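Beta-L-arabinobiosidase (Bacteroides thetaiotaomicron, PDB 5MQR) is a multidomain glycoside hydrolase of plant pectin breakdown, a beta-L-arabinobiosidase that may also have exo-alpha-sialidase activity. Local coordinates at residues A[1048-1056]-A[1067-1077]; A[1079-1087]-A[1094-1103]. One frame throughout, in Å; residues are numbered along the deposited sequence.

Contact 1: residues A[1048-1056]-A[1067-1077]; sequences ADKWDWFCL and TILWDKNGDRY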
loop_
_atom_site.group_PDB
_atom_site.type_symbol
_atom_site.label_atom_id
_atom_site.label_comp_id
_atom_site.label_asym_id
_atom_site.label_seq_id
_atom_site.Cartn_x
_atom_site.Cartn_y
_atom_site.Cartn_z
ATOM N N ALA A 1048 -5.788 18.913 7.294
ATOM C CA ALA A 1048 -5.742 18.660 5.868
ATOM C C ALA A 1048 -4.510 19.368 5.307
ATOM O O ALA A 1048 -4.229 20.527 5.665
ATOM C CB ALA A 1048 -7.021 19.165 5.177
ATOM N N ASP A 1049 -3.764 18.645 4.475
ATOM C CA ASP A 1049 -2.565 19.168 3.780
ATOM C C ASP A 1049 -1.339 19.378 4.655
ATOM O O ASP A 1049 -0.391 20.058 4.236
ATOM C CB ASP A 1049 -2.872 20.448 2.964
ATOM C CG ASP A 1049 -3.944 20.220 1.938
ATOM O OD1 ASP A 1049 -3.647 19.492 0.952
ATOM O OD2 ASP A 1049 -5.078 20.725 2.131
ATOM N N LYS A 1050 -1.332 18.803 5.854
ATOM C CA LYS A 1050 -0.137 18.847 6.676
ATOM C C LYS A 1050 0.896 17.870 6.105
ATOM O O LYS A 1050 2.009 18.274 5.800
ATOM C CB LYS A 1050 -0.474 18.495 8.127
ATOM C CG LYS A 1050 0.701 18.427 9.089
ATOM C CD LYS A 1050 1.572 19.675 9.097
ATOM C CE LYS A 1050 0.857 20.894 9.664
ATOM N NZ LYS A 1050 1.799 22.059 9.739
ATOM N N TRP A 1051 0.495 16.600 5.966
ATOM C CA TRP A 1051 1.338 15.505 5.503
ATOM C C TRP A 1051 0.730 14.746 4.293
ATOM O O TRP A 1051 -0.408 14.271 4.352
ATOM C CB TRP A 1051 1.564 14.497 6.646
ATOM C CG TRP A 1051 2.375 15.010 7.789
ATOM C CD1 TRP A 1051 3.226 16.098 7.797
ATOM C CD2 TRP A 1051 2.466 14.430 9.093
ATOM N NE1 TRP A 1051 3.782 16.247 9.036
ATOM C CE2 TRP A 1051 3.340 15.236 9.848
ATOM C CE3 TRP A 1051 1.872 13.318 9.705
ATOM C CZ2 TRP A 1051 3.646 14.958 11.182
ATOM C CZ3 TRP A 1051 2.164 13.052 11.030
ATOM C CH2 TRP A 1051 3.059 13.864 11.750
ATOM N N ASP A 1052 1.513 14.574 3.231
ATOM C CA ASP A 1052 1.057 13.820 2.066
ATOM C C ASP A 1052 0.842 12.350 2.373
ATOM O O ASP A 1052 0.071 11.692 1.684
ATOM C CB ASP A 1052 2.052 13.920 0.916
ATOM C CG ASP A 1052 2.086 15.285 0.290
ATOM O OD1 ASP A 1052 1.197 16.135 0.557
ATOM O OD2 ASP A 1052 3.018 15.495 -0.502
ATOM N N TRP A 1053 1.510 11.837 3.401
ATOM C CA TRP A 1053 1.346 10.442 3.774
ATOM C C TRP A 1053 1.771 10.231 5.185
ATOM O O TRP A 1053 2.561 11.006 5.708
ATOM C CB TRP A 1053 2.195 9.538 2.862
ATOM C CG TRP A 1053 3.598 10.018 2.644
ATOM C CD1 TRP A 1053 4.054 10.832 1.620
ATOM C CD2 TRP A 1053 4.727 9.749 3.469
ATOM N NE1 TRP A 1053 5.404 11.075 1.775
ATOM C CE2 TRP A 1053 5.840 10.418 2.896
ATOM C CE3 TRP A 1053 4.911 9.018 4.652
ATOM C CZ2 TRP A 1053 7.125 10.355 3.461
ATOM C CZ3 TRP A 1053 6.194 8.950 5.211
ATOM C CH2 TRP A 1053 7.284 9.623 4.617
ATOM N N PHE A 1054 1.256 9.170 5.793
ATOM C CA PHE A 1054 1.816 8.660 7.050
ATOM C C PHE A 1054 1.274 7.279 7.283
ATOM O O PHE A 1054 0.315 6.864 6.622
ATOM C CB PHE A 1054 1.507 9.561 8.267
ATOM C CG PHE A 1054 0.040 9.788 8.517
ATOM C CD1 PHE A 1054 -0.715 8.858 9.202
ATOM C CD2 PHE A 1054 -0.578 10.951 8.083
ATOM C CE1 PHE A 1054 -2.073 9.069 9.437
ATOM C CE2 PHE A 1054 -1.935 11.171 8.305
ATOM C CZ PHE A 1054 -2.684 10.227 8.991
ATOM N N CYS A 1055 1.843 6.579 8.251
ATOM C CA CYS A 1055 1.357 5.244 8.545
ATOM C C CYS A 1055 1.714 4.807 9.944
ATOM O O CYS A 1055 2.836 4.986 10.382
ATOM C CB CYS A 1055 1.943 4.256 7.525
ATOM S SG CYS A 1055 1.579 2.531 7.883
ATOM N N LEU A 1056 0.739 4.250 10.637
ATOM C CA LEU A 1056 0.981 3.522 11.874
ATOM C C LEU A 1056 0.656 2.075 11.607
ATOM O O LEU A 1056 -0.431 1.743 11.200
ATOM C CB LEU A 1056 0.125 4.040 13.014
ATOM C CG LEU A 1056 0.340 3.343 14.363
ATOM C CD1 LEU A 1056 1.677 3.732 14.989
ATOM C CD2 LEU A 1056 -0.810 3.682 15.300
ATOM N N THR A 1067 -3.202 -1.593 10.867
ATOM C CA THR A 1067 -2.447 -0.588 10.133
ATOM C C THR A 1067 -3.372 0.569 9.842
ATOM O O THR A 1067 -4.502 0.363 9.427
ATOM C CB THR A 1067 -1.977 -1.138 8.786
ATOM O OG1 THR A 1067 -1.377 -2.406 8.999
ATOM C CG2 THR A 1067 -1.019 -0.207 8.108
ATOM N N ILE A 1068 -2.893 1.780 10.048
ATOM C CA ILE A 1068 -3.649 2.967 9.677
ATOM C C ILE A 1068 -2.721 3.783 8.811
ATOM O O ILE A 1068 -1.614 4.097 9.214
ATOM C CB ILE A 1068 -4.042 3.818 10.912
ATOM C CG1 ILE A 1068 -4.945 3.017 11.853
ATOM C CG2 ILE A 1068 -4.691 5.131 10.477
ATOM C CD1 ILE A 1068 -4.987 3.557 13.263
ATOM N N LEU A 1069 -3.199 4.141 7.635
ATOM C CA LEU A 1069 -2.412 4.911 6.740
ATOM C C LEU A 1069 -3.191 5.935 5.952
ATOM O O LEU A 1069 -4.410 5.835 5.759
ATOM C CB LEU A 1069 -1.626 3.993 5.805
ATOM C CG LEU A 1069 -2.320 3.106 4.771
ATOM C CD1 LEU A 1069 -2.720 3.885 3.511
ATOM C CD2 LEU A 1069 -1.383 1.947 4.412
ATOM N N TRP A 1070 -2.429 6.911 5.502
ATOM C CA TRP A 1070 -2.917 8.037 4.760
ATOM C C TRP A 1070 -1.972 8.208 3.587
ATOM O O TRP A 1070 -0.764 8.182 3.757
ATOM C CB TRP A 1070 -2.894 9.296 5.630
ATOM C CG TRP A 1070 -3.074 10.553 4.849
ATOM C CD1 TRP A 1070 -2.131 11.495 4.616
ATOM C CD2 TRP A 1070 -4.258 10.982 4.146
ATOM N NE1 TRP A 1070 -2.653 12.504 3.829
ATOM C CE2 TRP A 1070 -3.956 12.218 3.533
ATOM C CE3 TRP A 1070 -5.546 10.453 3.995
ATOM C CZ2 TRP A 1070 -4.898 12.947 2.772
ATOM C CZ3 TRP A 1070 -6.501 11.184 3.232
ATOM C CH2 TRP A 1070 -6.162 12.417 2.637
ATOM N N ASP A 1071 -2.537 8.384 2.398
ATOM C CA ASP A 1071 -1.737 8.488 1.166
ATOM C C ASP A 1071 -2.521 9.351 0.219
ATOM O O ASP A 1071 -3.407 8.890 -0.494
ATOM C CB ASP A 1071 -1.459 7.097 0.588
ATOM C CG ASP A 1071 -0.289 7.072 -0.406
ATOM O OD1 ASP A 1071 0.175 8.153 -0.878
ATOM O OD2 ASP A 1071 0.169 5.935 -0.734
ATOM N N LYS A 1072 -2.213 10.632 0.251
ATOM C CA LYS A 1072 -2.974 11.614 -0.500
ATOM C C LYS A 1072 -2.956 11.352 -1.996
ATOM O O LYS A 1072 -3.987 11.445 -2.641
ATOM C CB LYS A 1072 -2.413 12.999 -0.247
ATOM C CG LYS A 1072 -3.239 14.123 -0.853
ATOM C CD LYS A 1072 -2.411 15.397 -0.931
ATOM C CE LYS A 1072 -3.083 16.426 -1.829
ATOM N NZ LYS A 1072 -2.031 17.217 -2.530
ATOM N N ASN A 1073 -1.775 11.062 -2.520
ATOM C CA ASN A 1073 -1.566 10.897 -3.954
ATOM C C ASN A 1073 -1.459 9.441 -4.407
ATOM O O ASN A 1073 -1.391 9.185 -5.608
ATOM C CB ASN A 1073 -0.291 11.663 -4.374
ATOM C CG ASN A 1073 -0.386 13.150 -4.093
ATOM O OD1 ASN A 1073 0.540 13.753 -3.567
ATOM N ND2 ASN A 1073 -1.517 13.729 -4.400
ATOM N N GLY A 1074 -1.409 8.510 -3.447
ATOM C CA GLY A 1074 -1.426 7.077 -3.710
ATOM C C GLY A 1074 -0.085 6.420 -3.940
ATOM O O GLY A 1074 -0.036 5.206 -4.157
ATOM N N ASP A 1075 0.997 7.188 -3.875
ATOM C CA ASP A 1075 2.309 6.693 -4.309
ATOM C C ASP A 1075 3.268 6.317 -3.175
ATOM O O ASP A 1075 4.332 5.785 -3.434
ATOM C CB ASP A 1075 2.992 7.655 -5.299
ATOM C CG ASP A 1075 3.298 9.009 -4.693
ATOM O OD1 ASP A 1075 2.518 9.494 -3.822
ATOM O OD2 ASP A 1075 4.316 9.596 -5.111
ATOM N N ARG A 1076 2.888 6.548 -1.929
ATOM C CA ARG A 1076 3.735 6.094 -0.829
ATOM C C ARG A 1076 3.557 4.608 -0.562
ATOM O O ARG A 1076 4.545 3.922 -0.341
ATOM C CB ARG A 1076 3.466 6.904 0.469
ATOM C CG ARG A 1076 4.371 6.545 1.642
ATOM C CD ARG A 1076 5.799 6.951 1.383
ATOM N NE ARG A 1076 6.701 6.685 2.504
ATOM C CZ ARG A 1076 8.009 6.948 2.470
ATOM N NH1 ARG A 1076 8.557 7.519 1.387
ATOM N NH2 ARG A 1076 8.772 6.679 3.519
ATOM N N TYR A 1077 2.308 4.141 -0.532
ATOM C CA TYR A 1077 1.975 2.720 -0.223
ATOM C C TYR A 1077 1.394 1.923 -1.395
ATOM O O TYR A 1077 1.316 0.708 -1.296
ATOM C CB TYR A 1077 1.049 2.617 1.004
ATOM C CG TYR A 1077 1.608 3.449 2.124
ATOM C CD1 TYR A 1077 2.751 3.041 2.807
ATOM C CD2 TYR A 1077 1.070 4.685 2.438
ATOM C CE1 TYR A 1077 3.304 3.820 3.814
ATOM C CE2 TYR A 1077 1.615 5.467 3.448
ATOM C CZ TYR A 1077 2.732 5.035 4.132
ATOM O OH TYR A 1077 3.309 5.832 5.093
HETATM O O HOH W 1 0.752 10.786 -0.868
#
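The guanidinium of R1076 lies flat over one face of the W1053 indole, planes 11° apart, with CZ 3.7 Å from the centroid of the six-membered ring: a cation-pi stack. The arginine's bend at chi2 (68°) lays its methylenes along the same face, CD sitting over the five-membered ring. E662, on neighbouring strand 660-662, takes R1076 NH2 in a salt bridge and the Y1077 hydroxyl in a hydrogen bond. Replacing W1053 by an alanine is likely to leave the R1076 guanidinium freer to turn about its salt bridge to E662. Y1077 OH abuts C1055 CB at 3.2 Å. Strands 1053-1061 and 1064-1071 are the arms of an antiparallel beta hairpin in the family 65 C-terminal domain; F1054 and W1070 form a hydrogen-bonded pair, W1053 and D1071 a non-hydrogen-bonded one. The face carrying F1054 and W1070 has a CH-pi contact, W1070 CB 3.6 Å from the F1054 ring centroid. With CG anti to N (chi1 166°), the W1070 indole reaches toward the open end of the hairpin, and NE1 gives a bent bond of 2.9 Å to W1051 O, in the carbonyl plane. A water bridges D1052 O and D1071 OD1, accepting from N1073 N.

Contact 2: residues A[1079-1087]-A[1094-1103]; sequences CGKGLRIFV and HADTLTRLVC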
loop_
_atom_site.group_PDB
_atom_site.type_symbol
_atom_site.label_atom_id
_atom_site.label_comp_id
_atom_site.label_asym_id
_atom_site.label_seq_id
_atom_site.Cartn_x
_atom_site.Cartn_y
_atom_site.Cartn_z
ATOM N N CYS A 1079 -1.625 1.420 -2.471
ATOM C CA CYS A 1079 -2.816 0.650 -2.151
ATOM C C CYS A 1079 -4.057 1.525 -2.276
ATOM O O CYS A 1079 -5.082 1.215 -1.687
ATOM C CB CYS A 1079 -2.697 0.054 -0.743
ATOM S SG CYS A 1079 -2.746 1.336 0.541
ATOM N N GLY A 1080 -3.966 2.613 -3.049
ATOM C CA GLY A 1080 -5.081 3.561 -3.190
ATOM C C GLY A 1080 -4.870 4.877 -2.460
ATOM O O GLY A 1080 -3.999 4.995 -1.604
ATOM N N LYS A 1081 -5.653 5.878 -2.829
ATOM C CA LYS A 1081 -5.568 7.168 -2.187
ATOM C C LYS A 1081 -6.433 7.215 -0.929
ATOM O O LYS A 1081 -7.377 6.456 -0.776
ATOM C CB LYS A 1081 -6.010 8.257 -3.139
ATOM C CG LYS A 1081 -5.145 8.360 -4.374
ATOM C CD LYS A 1081 -5.532 9.608 -5.160
ATOM C CE LYS A 1081 -4.834 9.698 -6.499
ATOM N NZ LYS A 1081 -5.116 11.031 -7.136
ATOM N N GLY A 1082 -6.086 8.120 -0.031
ATOM C CA GLY A 1082 -6.894 8.407 1.137
ATOM C C GLY A 1082 -6.461 7.700 2.409
ATOM O O GLY A 1082 -5.315 7.248 2.537
ATOM N N LEU A 1083 -7.405 7.629 3.341
ATOM C CA LEU A 1083 -7.188 7.127 4.673
ATOM C C LEU A 1083 -7.674 5.692 4.723
ATOM O O LEU A 1083 -8.817 5.444 4.417
ATOM C CB LEU A 1083 -7.991 7.978 5.678
ATOM C CG LEU A 1083 -7.957 7.549 7.144
ATOM C CD1 LEU A 1083 -6.535 7.605 7.702
ATOM C CD2 LEU A 1083 -8.919 8.414 7.961
ATOM N N ARG A 1084 -6.831 4.758 5.146
ATOM C CA ARG A 1084 -7.212 3.346 5.144
ATOM C C ARG A 1084 -6.807 2.654 6.415
ATOM O O ARG A 1084 -5.780 2.968 7.001
ATOM C CB ARG A 1084 -6.563 2.618 3.975
ATOM C CG ARG A 1084 -7.267 2.898 2.680
ATOM C CD ARG A 1084 -6.549 2.318 1.461
ATOM N NE ARG A 1084 -6.919 3.124 0.299
ATOM C CZ ARG A 1084 -7.904 2.852 -0.539
ATOM N NH1 ARG A 1084 -8.592 1.732 -0.425
ATOM N NH2 ARG A 1084 -8.175 3.692 -1.524
ATOM N N ILE A 1085 -7.630 1.702 6.812
ATOM C CA ILE A 1085 -7.386 0.848 7.961
ATOM C C ILE A 1085 -7.249 -0.574 7.446
ATOM O O ILE A 1085 -8.089 -1.017 6.660
ATOM C CB ILE A 1085 -8.565 0.863 8.932
ATOM C CG1 ILE A 1085 -8.737 2.276 9.491
ATOM C CG2 ILE A 1085 -8.360 -0.160 10.064
ATOM C CD1 ILE A 1085 -10.040 2.475 10.238
ATOM N N PHE A 1086 -6.213 -1.278 7.907
ATOM C CA PHE A 1086 -6.054 -2.686 7.600
ATOM C C PHE A 1086 -6.094 -3.492 8.893
ATOM O O PHE A 1086 -5.589 -3.061 9.921
ATOM C CB PHE A 1086 -4.756 -2.962 6.826
ATOM C CG PHE A 1086 -4.696 -2.310 5.462
ATOM C CD1 PHE A 1086 -4.448 -0.947 5.331
ATOM C CD2 PHE A 1086 -4.849 -3.072 4.291
ATOM C CE1 PHE A 1086 -4.391 -0.336 4.075
ATOM C CE2 PHE A 1086 -4.803 -2.470 3.028
ATOM C CZ PHE A 1086 -4.560 -1.095 2.919
ATOM N N VAL A 1087 -6.704 -4.669 8.800
ATOM C CA VAL A 1087 -6.701 -5.687 9.841
ATOM C C VAL A 1087 -5.988 -6.918 9.268
ATOM O O VAL A 1087 -6.445 -7.478 8.270
ATOM C CB VAL A 1087 -8.143 -6.049 10.237
ATOM C CG1 VAL A 1087 -8.179 -7.168 11.282
ATOM C CG2 VAL A 1087 -8.857 -4.800 10.718
ATOM N N HIS A 1094 -12.123 2.764 4.474
ATOM C CA HIS A 1094 -11.502 3.748 3.619
ATOM C C HIS A 1094 -12.289 5.029 3.698
ATOM O O HIS A 1094 -13.512 5.004 3.760
ATOM C CB HIS A 1094 -11.522 3.206 2.200
ATOM C CG HIS A 1094 -11.425 4.246 1.138
ATOM N ND1 HIS A 1094 -10.305 5.031 0.963
ATOM C CD2 HIS A 1094 -12.295 4.606 0.167
ATOM C CE1 HIS A 1094 -10.490 5.838 -0.067
ATOM N NE2 HIS A 1094 -11.691 5.606 -0.563
ATOM N N ALA A 1095 -11.569 6.142 3.673
ATOM C CA ALA A 1095 -12.161 7.461 3.546
ATOM C C ALA A 1095 -11.317 8.313 2.596
ATOM O O ALA A 1095 -10.126 8.135 2.514
ATOM C CB ALA A 1095 -12.271 8.120 4.918
ATOM N N ASP A 1096 -11.955 9.246 1.903
ATOM C CA ASP A 1096 -11.279 10.126 0.934
ATOM C C ASP A 1096 -10.453 11.242 1.591
ATOM O O ASP A 1096 -9.581 11.817 0.942
ATOM C CB ASP A 1096 -12.302 10.805 -0.006
ATOM C CG ASP A 1096 -13.053 9.829 -0.902
ATOM O OD1 ASP A 1096 -12.551 8.736 -1.216
ATOM O OD2 ASP A 1096 -14.168 10.193 -1.327
ATOM N N THR A 1097 -10.758 11.566 2.843
ATOM C CA THR A 1097 -10.115 12.641 3.560
ATOM C C THR A 1097 -9.713 12.181 4.966
ATOM O O THR A 1097 -10.171 11.130 5.461
ATOM C CB THR A 1097 -11.079 13.849 3.698
ATOM O OG1 THR A 1097 -12.275 13.451 4.402
ATOM C CG2 THR A 1097 -11.472 14.409 2.302
ATOM N N LEU A 1098 -8.850 12.972 5.610
ATOM C CA LEU A 1098 -8.597 12.780 7.027
ATOM C C LEU A 1098 -9.834 13.213 7.788
ATOM O O LEU A 1098 -10.142 14.370 7.835
ATOM C CB LEU A 1098 -7.356 13.537 7.494
ATOM C CG LEU A 1098 -6.056 12.941 6.945
ATOM C CD1 LEU A 1098 -4.879 13.828 7.306
ATOM C CD2 LEU A 1098 -5.826 11.529 7.441
ATOM N N THR A 1099 -10.541 12.252 8.365
ATOM C CA THR A 1099 -11.826 12.507 9.004
ATOM C C THR A 1099 -12.115 11.245 9.811
ATOM O O THR A 1099 -11.369 10.266 9.707
ATOM C CB THR A 1099 -12.939 12.853 7.969
ATOM O OG1 THR A 1099 -14.133 13.238 8.651
ATOM C CG2 THR A 1099 -13.267 11.678 7.051
ATOM N N ARG A 1100 -13.143 11.275 10.649
ATOM C CA ARG A 1100 -13.508 10.089 11.425
ATOM C C ARG A 1100 -13.887 8.880 10.511
ATOM O O ARG A 1100 -14.675 9.006 9.589
ATOM C CB ARG A 1100 -14.659 10.405 12.385
ATOM C CG ARG A 1100 -15.008 9.254 13.293
ATOM C CD ARG A 1100 -16.193 9.548 14.186
ATOM N NE ARG A 1100 -15.768 10.282 15.372
ATOM C CZ ARG A 1100 -16.199 11.494 15.758
ATOM N NH1 ARG A 1100 -17.119 12.177 15.065
ATOM N NH2 ARG A 1100 -15.706 12.030 16.884
ATOM N N LEU A 1101 -13.331 7.719 10.799
ATOM C CA LEU A 1101 -13.604 6.504 10.051
ATOM C C LEU A 1101 -13.831 5.382 11.054
ATOM O O LEU A 1101 -12.981 5.129 11.915
ATOM C CB LEU A 1101 -12.433 6.189 9.127
ATOM C CG LEU A 1101 -12.477 4.869 8.352
ATOM C CD1 LEU A 1101 -13.729 4.746 7.479
ATOM C CD2 LEU A 1101 -11.210 4.737 7.510
ATOM N N VAL A 1102 -14.996 4.742 10.937
ATOM C CA VAL A 1102 -15.476 3.725 11.852
ATOM C C VAL A 1102 -15.735 2.459 11.046
ATOM O O VAL A 1102 -16.481 2.489 10.081
ATOM C CB VAL A 1102 -16.775 4.187 12.541
ATOM C CG1 VAL A 1102 -17.448 3.047 13.294
ATOM C CG2 VAL A 1102 -16.487 5.343 13.494
ATOM N N CYS A 1103 -15.116 1.358 11.442
ATOM C CA CYS A 1103 -15.315 0.068 10.815
ATOM C C CYS A 1103 -16.033 -0.827 11.786
ATOM O O CYS A 1103 -15.422 -1.337 12.732
ATOM C CB CYS A 1103 -13.963 -0.542 10.469
ATOM S SG CYS A 1103 -13.007 0.547 9.414
HETATM O O HOH W 2 -9.766 8.445 -1.926
#
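Two backbone hydrogen bonds between L1083 and A1095, each 2.9 Å from N to O, pair strands 1082-1087 and 1090-1095 antiparallel, with R1084 facing H1094 in the next, non-hydrogen-bonded pair. This is the open end of their beta hairpin, 1090-1095 being an outermost strand of the sheet. At G1082 a side chain would run into A1095 O. On the face carrying L1083 and A1095 the packing is apolar: the chain turns after A1095 and returns as strand 1101-1103, bringing L1098, L1101 and C1103 against the hairpin. A chi1 of 176° swings the L1083 isobutyl group away from its own N, sending CD1 to within 4.0 Å of L1098 CD2 and setting CD2 beside T1099 O. I1085 and L1101 meet tip to tip, CD1 to CD2, and I1085 CD1 touches C1103 SG at 3.6 Å. I1042 of strand 1040-1042 packs on L1083, I1085 and L1101. The other face holds a stack, the R1084 guanidinium lying on the H1094 ring with planes 20° apart and H1094 ND1 over the guanidinium centre, 3.6 Å from R1084 CZ. E1091 forms a salt bridge with R1084 NH1, while R1084 NH2 donates a 3.0 Å hydrogen bond to K1081 O, tilted from the guanidinium plane.

Contact 1 and contact 2 are successive hairpins of one antiparallel sheet, closing in series along the chain with centres about 10 Å apart. The order is 660-662, 1053-1061, 1064-1071, 1082-1087, 1090-1095, so strands 1064-1071 and 1082-1087 form the seam. Across it L1069 O lies 2.7 Å from R1084 N and T1067 O 2.8 Å from F1086 N, both probable hydrogen bonds, while W1070 CE3 packs against G1082 C. Contact 2 holds the far edge strand, 1090-1095, and also strand 1101-1103, which pairs with 1040-1042 in a separate two-stranded sheet. Together they supply four of the five strands; the fifth, 660-662, beside contact 1, comes from much earlier in the chain, so the sheet ties the C-terminal part to it.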